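Dye-decolorizing peroxidase (Irpex lacteus, PDB 7D8M) is a heme b peroxidase of the DyP type that probably reduces hydrogen peroxide at the heme iron and oxidises dyes and related substrates. Local coordinates at residues K39-T44 with A141-A146; L256-F261 with A268-S273; D346-A349 with T354-D357. All blocks are in the same frame, centred on the assembly; numbering follows the deposited sequence.

Interaction 1 of 3, residues K39-T44 with A141-A146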
loop_
_atom_site.group_PDB
_atom_site.type_symbol
_atom_site.label_atom_id
_atom_site.label_comp_id
_atom_site.label_asym_id
_atom_site.label_seq_id
_atom_site.Cartn_x
_atom_site.Cartn_y
_atom_site.Cartn_z
ATOM N N LYS A 39 16.846 7.471 22.552
ATOM C CA LYS A 39 16.542 8.883 22.334
ATOM C C LYS A 39 17.808 9.696 22.066
ATOM O O LYS A 39 17.812 10.590 21.207
ATOM C CB LYS A 39 15.791 9.446 23.542
ATOM C CG LYS A 39 14.463 8.756 23.833
ATOM C CD LYS A 39 13.794 9.312 25.092
ATOM C CE LYS A 39 12.275 9.119 25.047
ATOM N NZ LYS A 39 11.553 9.986 26.024
ATOM N N SER A 40 18.892 9.408 22.793
ATOM C CA SER A 40 20.127 10.175 22.607
ATOM C C SER A 40 20.615 10.108 21.167
ATOM O O SER A 40 20.967 11.139 20.572
ATOM C CB SER A 40 21.209 9.682 23.567
ATOM O OG SER A 40 20.762 9.801 24.901
ATOM N N VAL A 41 20.660 8.898 20.595
ATOM C CA VAL A 41 21.027 8.743 19.188
ATOM C C VAL A 41 20.077 9.536 18.310
ATOM O O VAL A 41 20.495 10.260 17.400
ATOM C CB VAL A 41 21.026 7.256 18.788
ATOM C CG1 VAL A 41 21.155 7.119 17.269
ATOM C CG2 VAL A 41 22.125 6.494 19.508
ATOM N N LEU A 42 18.774 9.394 18.566
ATOM C CA LEU A 42 17.766 10.068 17.756
ATOM C C LEU A 42 17.993 11.570 17.720
ATOM O O LEU A 42 17.795 12.208 16.679
ATOM C CB LEU A 42 16.378 9.779 18.318
ATOM C CG LEU A 42 15.582 8.601 17.788
ATOM C CD1 LEU A 42 14.184 8.724 18.355
ATOM C CD2 LEU A 42 15.559 8.621 16.263
ATOM N N LYS A 43 18.408 12.149 18.856
ATOM C CA LYS A 43 18.501 13.604 18.961
ATOM C C LYS A 43 19.402 14.184 17.878
ATOM O O LYS A 43 19.107 15.247 17.317
ATOM C CB LYS A 43 18.991 14.001 20.357
ATOM N N THR A 44 20.489 13.498 17.549
ATOM C CA THR A 44 21.371 13.972 16.489
ATOM C C THR A 44 21.156 13.255 15.163
ATOM O O THR A 44 21.326 13.873 14.105
ATOM C CB THR A 44 22.835 13.820 16.901
ATOM O OG1 THR A 44 23.016 12.540 17.515
ATOM C CG2 THR A 44 23.243 14.926 17.904
ATOM N N ALA A 141 25.723 0.602 14.504
ATOM C CA ALA A 141 26.899 1.067 15.233
ATOM C C ALA A 141 26.524 2.124 16.263
ATOM O O ALA A 141 27.020 2.094 17.395
ATOM C CB ALA A 141 27.939 1.621 14.255
ATOM N N LYS A 142 25.634 3.053 15.889
ATOM C CA LYS A 142 25.263 4.149 16.777
ATOM C C LYS A 142 24.336 3.683 17.893
ATOM O O LYS A 142 24.501 4.094 19.044
ATOM C CB LYS A 142 24.602 5.275 15.983
ATOM C CG LYS A 142 25.455 5.902 14.902
ATOM C CD LYS A 142 24.810 7.201 14.438
ATOM C CE LYS A 142 25.346 7.677 13.105
ATOM N NZ LYS A 142 26.816 7.890 13.118
ATOM N N PHE A 143 23.342 2.840 17.580
ATOM C CA PHE A 143 22.450 2.376 18.635
ATOM C C PHE A 143 23.139 1.368 19.539
ATOM O O PHE A 143 22.888 1.343 20.749
ATOM C CB PHE A 143 21.172 1.770 18.032
ATOM C CG PHE A 143 20.178 2.802 17.573
ATOM C CD1 PHE A 143 19.649 3.721 18.469
ATOM C CD2 PHE A 143 19.779 2.859 16.244
ATOM C CE1 PHE A 143 18.743 4.685 18.055
ATOM C CE2 PHE A 143 18.867 3.811 15.821
ATOM C CZ PHE A 143 18.348 4.726 16.724
ATOM N N GLY A 144 24.005 0.529 18.980
ATOM C CA GLY A 144 24.634 -0.501 19.795
ATOM C C GLY A 144 23.601 -1.401 20.445
ATOM O O GLY A 144 22.647 -1.859 19.805
ATOM N N ASP A 145 23.779 -1.653 21.738
ATOM C CA ASP A 145 22.866 -2.510 22.480
ATOM C C ASP A 145 21.538 -1.834 22.803
ATOM O O ASP A 145 20.660 -2.486 23.371
ATOM C CB ASP A 145 23.527 -2.979 23.777
ATOM C CG ASP A 145 24.706 -3.897 23.525
ATOM O OD1 ASP A 145 25.449 -3.651 22.550
ATOM O OD2 ASP A 145 24.893 -4.862 24.300
ATOM N N ALA A 146 21.366 -0.557 22.459
ATOM C CA ALA A 146 20.132 0.143 22.793
ATOM C C ALA A 146 18.940 -0.351 21.974
ATOM O O ALA A 146 17.791 -0.069 22.337
ATOM C CB ALA A 146 20.321 1.645 22.602
#
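Val41 on helix 35-49 lies against the ring of Phe143 at the end of helix 129-143, and this pair carries most of the contact. The aromatic part is a CH-pi interaction. Val41 CG1 sits over one ring face, 3.9 Å from the centroid of the Phe143 ring and 25° off the normal, displaced toward the CE1-CZ side. Val41 CB adds apolar contact, reaching Phe143 CE1 at 3.5 Å. Although the CB of Phe143 does not point at the facing helix, its first torsion (chi1 -78°) swings the ring across to Val41. Phe38 stacks with the same ring, and Trp147 also meets it, so the phenyl group joins a small aromatic cluster.

Lys142 supplies the other contacts, through its backbone carbonyl and its CB. The other methyl, Val41 CG2, rests on the carbonyl oxygen of Lys142 at 3.4 Å, while Val41 CG1 also brushes Lys142 CB at 4.1 Å. Beyond CB the Lys142 chain runs past Val41 to lie on Tyr45 of the same helix, 35-49, its NZ forming a salt bridge with Asp138.

Hydrogen bonds stay within each segment or run to other residues. Gly144 leaves the helix with positive phi, and Ala146 N closes the turn on Phe143 O at 3.0 Å. The backbone of Ala146 also bonds to Asn33 and Asn34, just before helix 35-49.

The two helices of this ferredoxin-like half are therefore joined here by an aliphatic wedge on an aromatic face: the fit depends on shape and dispersion, while the directional bonds that order the turn lie beside it.

Interaction 2 of 3, residues L256-F261 with A268-S273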
loop_
_atom_site.group_PDB
_atom_site.type_symbol
_atom_site.label_atom_id
_atom_site.label_comp_id
_atom_site.label_asym_id
_atom_site.label_seq_id
_atom_site.Cartn_x
_atom_site.Cartn_y
_atom_site.Cartn_z
ATOM N N LEU A 256 -8.750 -12.221 -18.531
ATOM C CA LEU A 256 -9.232 -12.533 -17.193
ATOM C C LEU A 256 -8.407 -11.811 -16.130
ATOM O O LEU A 256 -8.963 -11.241 -15.185
ATOM C CB LEU A 256 -9.211 -14.043 -16.958
ATOM C CG LEU A 256 -9.665 -14.440 -15.551
ATOM C CD1 LEU A 256 -11.099 -13.960 -15.284
ATOM C CD2 LEU A 256 -9.554 -15.943 -15.323
ATOM N N GLY A 257 -7.081 -11.816 -16.273
ATOM C CA GLY A 257 -6.243 -11.066 -15.341
ATOM C C GLY A 257 -6.577 -9.585 -15.305
ATOM O O GLY A 257 -6.615 -8.972 -14.234
ATOM N N SER A 258 -6.822 -8.986 -16.477
ATOM C CA SER A 258 -7.206 -7.579 -16.515
ATOM C C SER A 258 -8.542 -7.352 -15.816
ATOM O O SER A 258 -8.742 -6.307 -15.190
ATOM C CB SER A 258 -7.268 -7.081 -17.961
ATOM O OG SER A 258 -8.489 -7.475 -18.575
ATOM N N ARG A 259 -9.452 -8.324 -15.889
ATOM C CA ARG A 259 -10.732 -8.194 -15.201
ATOM C C ARG A 259 -10.581 -8.316 -13.687
ATOM O O ARG A 259 -11.307 -7.652 -12.941
ATOM C CB ARG A 259 -11.723 -9.242 -15.721
ATOM C CG ARG A 259 -11.962 -9.171 -17.222
ATOM C CD ARG A 259 -13.073 -8.218 -17.573
ATOM N NE ARG A 259 -14.379 -8.630 -17.060
ATOM C CZ ARG A 259 -15.463 -7.859 -17.139
ATOM N NH1 ARG A 259 -15.368 -6.662 -17.705
ATOM N NH2 ARG A 259 -16.638 -8.273 -16.657
ATOM N N MET A 260 -9.646 -9.143 -13.215
ATOM C CA MET A 260 -9.413 -9.240 -11.773
ATOM C C MET A 260 -8.840 -7.947 -11.205
ATOM O O MET A 260 -9.218 -7.524 -10.103
ATOM C CB MET A 260 -8.482 -10.413 -11.467
ATOM C CG MET A 260 -9.096 -11.759 -11.804
ATOM S SD MET A 260 -7.880 -13.073 -11.865
ATOM C CE MET A 260 -7.732 -13.469 -10.138
ATOM N N PHE A 261 -7.920 -7.313 -11.932
ATOM C CA PHE A 261 -7.225 -6.141 -11.412
ATOM C C PHE A 261 -7.957 -4.841 -11.712
ATOM O O PHE A 261 -7.979 -3.942 -10.867
ATOM C CB PHE A 261 -5.803 -6.076 -11.979
ATOM C CG PHE A 261 -4.820 -6.919 -11.226
ATOM C CD1 PHE A 261 -4.202 -6.435 -10.084
ATOM C CD2 PHE A 261 -4.541 -8.213 -11.644
ATOM C CE1 PHE A 261 -3.309 -7.219 -9.369
ATOM C CE2 PHE A 261 -3.659 -9.008 -10.943
ATOM C CZ PHE A 261 -3.034 -8.511 -9.805
ATOM N N ALA A 268 -2.930 -0.006 -18.639
ATOM C CA ALA A 268 -4.115 0.490 -19.331
ATOM C C ALA A 268 -5.357 0.113 -18.541
ATOM O O ALA A 268 -5.568 -1.078 -18.273
ATOM C CB ALA A 268 -4.203 -0.084 -20.742
ATOM N N PRO A 269 -6.196 1.072 -18.153
ATOM C CA PRO A 269 -7.388 0.730 -17.369
ATOM C C PRO A 269 -8.436 0.078 -18.257
ATOM O O PRO A 269 -8.760 0.585 -19.335
ATOM C CB PRO A 269 -7.858 2.085 -16.826
ATOM C CG PRO A 269 -7.382 3.072 -17.826
ATOM C CD PRO A 269 -6.089 2.519 -18.405
ATOM N N ILE A 270 -8.961 -1.063 -17.803
ATOM C CA ILE A 270 -9.909 -1.781 -18.635
ATOM C C ILE A 270 -11.193 -0.992 -18.821
ATOM O O ILE A 270 -11.919 -1.240 -19.785
ATOM C CB ILE A 270 -10.201 -3.189 -18.081
ATOM C CG1 ILE A 270 -11.078 -3.128 -16.829
ATOM C CG2 ILE A 270 -8.902 -3.920 -17.827
ATOM C CD1 ILE A 270 -11.445 -4.510 -16.276
ATOM N N ASP A 271 -11.483 -0.032 -17.937
ATOM C CA ASP A 271 -12.673 0.797 -18.105
ATOM C C ASP A 271 -12.581 1.671 -19.350
ATOM O O ASP A 271 -13.613 2.074 -19.906
ATOM C CB ASP A 271 -12.881 1.673 -16.869
ATOM C CG ASP A 271 -14.198 2.423 -16.903
ATOM O OD1 ASP A 271 -15.255 1.777 -17.071
ATOM O OD2 ASP A 271 -14.181 3.664 -16.773
ATOM N N LEU A 272 -11.363 1.979 -19.795
ATOM C CA LEU A 272 -11.154 2.723 -21.025
ATOM C C LEU A 272 -10.805 1.829 -22.208
ATOM O O LEU A 272 -11.052 2.225 -23.349
ATOM C CB LEU A 272 -10.039 3.761 -20.841
ATOM C CG LEU A 272 -10.254 4.873 -19.809
ATOM C CD1 LEU A 272 -9.049 5.839 -19.773
ATOM C CD2 LEU A 272 -11.554 5.616 -20.076
ATOM N N SER A 273 -10.251 0.637 -21.966
ATOM C CA SER A 273 -9.807 -0.266 -23.032
ATOM C C SER A 273 -10.147 -1.698 -22.630
ATOM O O SER A 273 -9.269 -2.479 -22.246
ATOM C CB SER A 273 -8.305 -0.096 -23.288
ATOM O OG SER A 273 -7.881 -0.859 -24.407
#
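Ile270 lays both of its outer methyls on the backbone of helix 249-261 and the CB of Ser258, overlapping Ser258 and Arg259. Its CG2 branch meets Ser258 CB at 3.6 Å and also lies beside Ser258 OG, a hydroxyl already hydrogen-bonded to Leu255 O one turn back. The longer branch ends with Ile270 CD1 against the carbonyl oxygen of Ser258 at 3.4 Å. Beyond it, CD1 of Ile270 approaches Arg259 CA at 3.9 Å. With CG1 in the crowded position between backbone N and carbonyl carbon (chi1 73°), the two branches straddle the Ser258 carbonyl, CG2 on the CB side and CD1 toward Arg259.

Arg259 contributes little more than its CA and CD; its guanidinium group reaches past the contact to Leu413 O and Gln304 O. On the loop side, Pro269 O accepts from both Leu272 N and Ser273 N, a tight turn that fixes the backbone following Ile270. Shortening the Ile270 side chain to alanine removes both contacting branches and would probably open a gap beside Ser258 and Arg259, with the loop held to this helix turn by fewer contacts.

Among its neighbours, the loop is tied to the end of helix 249-261 by a backbone bond between Ile270 and Gly262, the residue just after it, and Leu281 of helix 279-283 covers Pro269 and Leu272. Helix 228-237 packs against Leu256 and Met260, and Phe261, next to the heme, stacks on Tyr170, while Met260 and Phe261 bond by backbone to His312 and Ile313 of helix 312-316, which carries the axial heme ligand His312.

Interaction 3 of 3, residues D346-A349 with T354-D357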
loop_
_atom_site.group_PDB
_atom_site.type_symbol
_atom_site.label_atom_id
_atom_site.label_comp_id
_atom_site.label_asym_id
_atom_site.label_seq_id
_atom_site.Cartn_x
_atom_site.Cartn_y
_atom_site.Cartn_z
ATOM N N ASP A 346 12.907 -20.263 -14.253
ATOM C CA ASP A 346 12.394 -21.205 -15.249
ATOM C C ASP A 346 11.705 -22.393 -14.584
ATOM O O ASP A 346 10.634 -22.819 -15.028
ATOM C CB ASP A 346 13.522 -21.685 -16.166
ATOM C CG ASP A 346 14.039 -20.590 -17.081
ATOM O OD1 ASP A 346 13.411 -19.518 -17.135
ATOM O OD2 ASP A 346 15.085 -20.792 -17.739
ATOM N N TYR A 347 12.289 -22.922 -13.499
ATOM C CA TYR A 347 11.702 -24.077 -12.820
ATOM C C TYR A 347 10.322 -23.745 -12.270
ATOM O O TYR A 347 9.369 -24.519 -12.432
ATOM C CB TYR A 347 12.618 -24.574 -11.686
ATOM C CG TYR A 347 12.074 -25.828 -11.022
ATOM C CD1 TYR A 347 11.153 -25.747 -9.985
ATOM C CD2 TYR A 347 12.455 -27.095 -11.462
ATOM C CE1 TYR A 347 10.621 -26.893 -9.399
ATOM C CE2 TYR A 347 11.936 -28.246 -10.873
ATOM C CZ TYR A 347 11.019 -28.138 -9.846
ATOM O OH TYR A 347 10.490 -29.272 -9.262
ATOM N N GLU A 348 10.203 -22.601 -11.596
ATOM C CA GLU A 348 8.919 -22.210 -11.031
ATOM C C GLU A 348 7.867 -22.066 -12.119
ATOM O O GLU A 348 6.743 -22.555 -11.976
ATOM C CB GLU A 348 9.067 -20.903 -10.262
ATOM C CG GLU A 348 9.915 -21.037 -9.016
ATOM C CD GLU A 348 10.117 -19.701 -8.348
ATOM O OE1 GLU A 348 10.821 -18.869 -8.956
ATOM O OE2 GLU A 348 9.552 -19.481 -7.247
ATOM N N ALA A 349 8.218 -21.398 -13.214
ATOM C CA ALA A 349 7.269 -21.214 -14.302
ATOM C C ALA A 349 6.868 -22.555 -14.905
ATOM O O ALA A 349 5.676 -22.846 -15.047
ATOM C CB ALA A 349 7.865 -20.285 -15.358
ATOM N N THR A 354 5.518 -22.060 -6.908
ATOM C CA THR A 354 6.453 -21.144 -6.272
ATOM C C THR A 354 7.459 -21.927 -5.426
ATOM O O THR A 354 7.072 -22.792 -4.635
ATOM C CB THR A 354 5.693 -20.152 -5.391
ATOM O OG1 THR A 354 4.919 -19.261 -6.198
ATOM C CG2 THR A 354 6.676 -19.334 -4.535
ATOM N N THR A 355 8.746 -21.623 -5.589
ATOM C CA THR A 355 9.783 -22.143 -4.699
ATOM C C THR A 355 10.531 -21.064 -3.922
ATOM O O THR A 355 11.219 -21.397 -2.949
ATOM C CB THR A 355 10.811 -22.984 -5.482
ATOM O OG1 THR A 355 11.596 -22.137 -6.332
ATOM C CG2 THR A 355 10.105 -24.026 -6.351
ATOM N N ILE A 356 10.410 -19.792 -4.302
ATOM C CA ILE A 356 11.157 -18.703 -3.682
ATOM C C ILE A 356 10.170 -17.677 -3.147
ATOM O O ILE A 356 9.144 -17.403 -3.779
ATOM C CB ILE A 356 12.129 -18.042 -4.680
ATOM C CG1 ILE A 356 13.055 -19.084 -5.308
ATOM C CG2 ILE A 356 12.954 -16.954 -4.001
ATOM C CD1 ILE A 356 13.883 -18.520 -6.473
ATOM N N ASP A 357 10.478 -17.116 -1.981
ATOM C CA ASP A 357 9.653 -16.063 -1.407
ATOM C C ASP A 357 9.832 -14.782 -2.213
ATOM O O ASP A 357 10.956 -14.337 -2.465
ATOM C CB ASP A 357 10.026 -15.851 0.067
ATOM C CG ASP A 357 9.110 -14.877 0.783
ATOM O OD1 ASP A 357 8.015 -14.590 0.263
ATOM O OD2 ASP A 357 9.482 -14.381 1.875
#
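Glu348 reaches from the first turn of helix 346-351 across to the backbone of Thr355 and Ile356, gathering two successive amide groups on one carboxylate oxygen. Thr355 N donates to Glu348 OE2 at 2.8 Å, with an N-H...O angle of 160°, on the anti side and close to the carboxylate plane. Ile356 N donates to the same Glu348 OE2 at 3.1 Å; this bond is more bent, at 144°, and comes from well above the plane. The extended chain of Glu348 (chi2 176°) lets the carboxylate span the gap between the start of the helix, where OE1 meets Thr345 N, and the loop.

The second oxygen is also well supplied. Glu348 OE1 forms a salt bridge with Arg358, and its bond from Thr345 N, the amide just before the helix, is one half of a capping box. One buried carboxylate thus satisfies three backbone N-H groups and pairs with an arginine, surroundings likely to favour its ionised form. Thr354 OG1 is engaged elsewhere, with Glu230 OE1 on helix 228-237.

Van der Waals contacts surround the carboxylate: the Thr355 hydroxyl OG1 lies 3.4 Å from Glu348 CG, and Thr355 CG2 approaches Tyr347 CD1 obliquely at 4.2 Å. The Ile356 side chain crosses that of Glu348 at about a right angle, its CD1 4.0 Å from Glu348 OE1.

Strands 334-340 and 359-366 are antiparallel neighbours in one sheet, the second and third strands of one of the two ferredoxin-like halves known from DyP-type peroxidases, and they are joined here by a helix-containing excursion rather than a short turn. Glu348 ties the helix to the returning loop, directly before strand 359-366 begins.

In the fold
Along the chain the three contacts follow in series, each closing before the next opens. Interaction 1 joins two helices of the first ferredoxin-like half, whose sheet contains strands 24-32 and 147-156. Interactions 2 and 3 both fall within the second half, between strands 217-226 and 359-366 of its four-stranded sheet; their centres are 26 Å apart. Interaction 1 is remote from both, its centre 48 Å from that of interaction 2, on the opposite side of the chain's centre. Only 256-261 with 268-273 includes a heme-pocket residue, so the set spans the two-lobed fold from an outlying helix pair to the heme surroundings.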